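Long-range contact in metallo-beta-lactamase superfamily protein (Thermus thermophilus, PDB 2ZWR), which binds zinc through a metallo-beta-lactamase fold and is probably a metal-dependent hydrolase: residues L51-H56 / V130-P135. Sequence-based numbering, arbitrary orientation.
Sequences LLTHAH and VAFYDP. With ZN (zinc ion), chain D.
Val-130 opens strand 130-134 against Thr-53, where the two beta-sheets of the metallo-beta-lactamase alpha-beta/beta-alpha sandwich meet beside the metal site. Val-130 N donates a nearly straight hydrogen bond to Thr-53 O (2.8 Å, 168° at the hydrogen), arriving in the carbonyl plane. This bond ties the residue just ahead of the HxHxDH metal-binding motif to the second sheet. CG2 of Val-130 rests against Leu-52 O at 3.7 Å, and Val-130 O faces CB of Thr-53. Two residues on, Phe-132 pushes its ring between the sheets. One face takes CD2 of Leu-51 in a CH-pi contact, 4.2 Å from the ring centroid, while CB of Leu-51 lies against CZ. At the ring's edge sit Leu-52 O and Thr-53 N, with CG2 of Thr-53 3.8 Å from CE2. On Thr-53 a chi1 of 65° sets OG1 between its own N and carbonyl carbon; there OG1 bonds with Asp-28 and accepts from His-54 ND1, lying only 9° out of the imidazole plane. Thr-53 is thus a second-shell residue that helps hold that ring's rotation. His-56 ND1, His-125, Asp-144 and a water complete the zinc site, and His-54 binds through NE2 at 2.2 Å.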
loop_
_atom_site.group_PDB
_atom_site.type_symbol
_atom_site.label_atom_id
_atom_site.label_comp_id
_atom_site.label_asym_id
_atom_site.label_seq_id
_atom_site.Cartn_x
_atom_site.Cartn_y
_atom_site.Cartn_z
ATOM N N LEU A 51 -0.592 -6.169 4.878
ATOM C CA LEU A 51 0.205 -6.181 3.642
ATOM C C LEU A 51 0.611 -4.738 3.333
ATOM O O LEU A 51 -0.236 -3.844 3.328
ATOM C CB LEU A 51 -0.605 -6.771 2.474
ATOM C CG LEU A 51 -0.565 -8.293 2.191
ATOM C CD1 LEU A 51 -0.749 -9.169 3.430
ATOM C CD2 LEU A 51 -1.569 -8.689 1.101
ATOM N N LEU A 52 1.906 -4.519 3.097
ATOM C CA LEU A 52 2.421 -3.167 2.832
ATOM C C LEU A 52 2.961 -2.986 1.415
ATOM O O LEU A 52 3.894 -3.682 1.012
ATOM C CB LEU A 52 3.488 -2.766 3.870
ATOM C CG LEU A 52 3.099 -2.800 5.358
ATOM C CD1 LEU A 52 4.329 -2.515 6.225
ATOM C CD2 LEU A 52 1.955 -1.827 5.689
ATOM N N THR A 53 2.362 -2.044 0.675
ATOM C CA THR A 53 2.857 -1.659 -0.651
ATOM C C THR A 53 4.240 -1.072 -0.506
ATOM O O THR A 53 5.119 -1.347 -1.317
ATOM C CB THR A 53 1.946 -0.628 -1.388
ATOM O OG1 THR A 53 1.934 0.617 -0.666
ATOM C CG2 THR A 53 0.519 -1.172 -1.597
ATOM N N HIS A 54 4.431 -0.268 0.541
ATOM C CA HIS A 54 5.755 0.261 0.893
ATOM C C HIS A 54 5.745 0.809 2.323
ATOM O O HIS A 54 4.706 0.764 2.992
ATOM C CB HIS A 54 6.228 1.296 -0.141
ATOM C CG HIS A 54 5.428 2.569 -0.162
ATOM N ND1 HIS A 54 4.087 2.605 -0.471
ATOM C CD2 HIS A 54 5.799 3.853 0.046
ATOM C CE1 HIS A 54 3.661 3.855 -0.430
ATOM N NE2 HIS A 54 4.680 4.632 -0.119
ATOM N N ALA A 55 6.886 1.320 2.785
ATOM C CA ALA A 55 7.069 1.692 4.197
ATOM C C ALA A 55 7.358 3.168 4.467
ATOM O O ALA A 55 7.969 3.493 5.482
ATOM C CB ALA A 55 8.137 0.828 4.850
ATOM N N HIS A 56 6.919 4.070 3.590
ATOM C CA HIS A 56 6.810 5.464 4.006
ATOM C C HIS A 56 5.886 5.555 5.226
ATOM O O HIS A 56 4.903 4.796 5.343
ATOM C CB HIS A 56 6.300 6.352 2.888
ATOM C CG HIS A 56 7.301 6.577 1.810
ATOM N ND1 HIS A 56 6.937 6.837 0.505
ATOM C CD2 HIS A 56 8.655 6.558 1.832
ATOM C CE1 HIS A 56 8.029 6.985 -0.228
ATOM N NE2 HIS A 56 9.080 6.818 0.553
ATOM N N VAL A 130 5.858 -2.347 -3.776
ATOM C CA VAL A 130 5.179 -3.416 -4.520
ATOM C C VAL A 130 3.753 -3.025 -4.893
ATOM O O VAL A 130 3.233 -2.015 -4.408
ATOM C CB VAL A 130 5.162 -4.785 -3.759
ATOM C CG1 VAL A 130 6.582 -5.269 -3.455
ATOM C CG2 VAL A 130 4.299 -4.725 -2.486
ATOM N N ALA A 131 3.139 -3.815 -5.780
ATOM C CA ALA A 131 1.690 -3.776 -5.985
ATOM C C ALA A 131 1.122 -5.163 -5.758
ATOM O O ALA A 131 1.789 -6.165 -6.044
ATOM C CB ALA A 131 1.340 -3.294 -7.396
ATOM N N PHE A 132 -0.102 -5.211 -5.238
ATOM C CA PHE A 132 -0.827 -6.452 -5.032
ATOM C C PHE A 132 -1.864 -6.580 -6.116
ATOM O O PHE A 132 -2.848 -5.838 -6.128
ATOM C CB PHE A 132 -1.465 -6.497 -3.632
ATOM C CG PHE A 132 -0.470 -6.328 -2.531
ATOM C CD1 PHE A 132 0.325 -7.397 -2.134
ATOM C CD2 PHE A 132 -0.300 -5.089 -1.909
ATOM C CE1 PHE A 132 1.269 -7.248 -1.129
ATOM C CE2 PHE A 132 0.630 -4.922 -0.898
ATOM C CZ PHE A 132 1.428 -6.003 -0.510
ATOM N N TYR A 133 -1.633 -7.533 -7.019
ATOM C CA TYR A 133 -2.413 -7.673 -8.253
ATOM C C TYR A 133 -3.377 -8.861 -8.197
ATOM O O TYR A 133 -2.981 -9.992 -7.890
ATOM C CB TYR A 133 -1.476 -7.765 -9.481
ATOM C CG TYR A 133 -2.201 -7.917 -10.811
ATOM C CD1 TYR A 133 -3.281 -7.091 -11.139
ATOM C CD2 TYR A 133 -1.795 -8.877 -11.750
ATOM C CE1 TYR A 133 -3.958 -7.230 -12.345
ATOM C CE2 TYR A 133 -2.467 -9.019 -12.969
ATOM C CZ TYR A 133 -3.542 -8.186 -13.258
ATOM O OH TYR A 133 -4.217 -8.310 -14.455
ATOM N N ASP A 134 -4.643 -8.583 -8.490
ATOM C CA ASP A 134 -5.689 -9.589 -8.516
ATOM C C ASP A 134 -6.289 -9.679 -9.931
ATOM O O ASP A 134 -7.264 -8.994 -10.250
ATOM C CB ASP A 134 -6.744 -9.277 -7.442
ATOM C CG ASP A 134 -8.063 -10.007 -7.662
ATOM O OD1 ASP A 134 -8.064 -11.163 -8.133
ATOM O OD2 ASP A 134 -9.112 -9.408 -7.357
ATOM N N PRO A 135 -5.689 -10.524 -10.792
ATOM C CA PRO A 135 -6.124 -10.653 -12.186
ATOM C C PRO A 135 -7.570 -11.107 -12.346
ATOM O O PRO A 135 -8.245 -10.684 -13.285
ATOM C CB PRO A 135 -5.173 -11.711 -12.766
ATOM C CG PRO A 135 -4.584 -12.415 -11.587
ATOM C CD PRO A 135 -4.543 -11.404 -10.486
HETATM ZN ZN ZN D . 4.947 6.791 -0.332
HETATM O O HOH W 1 3.731 7.969 0.866
#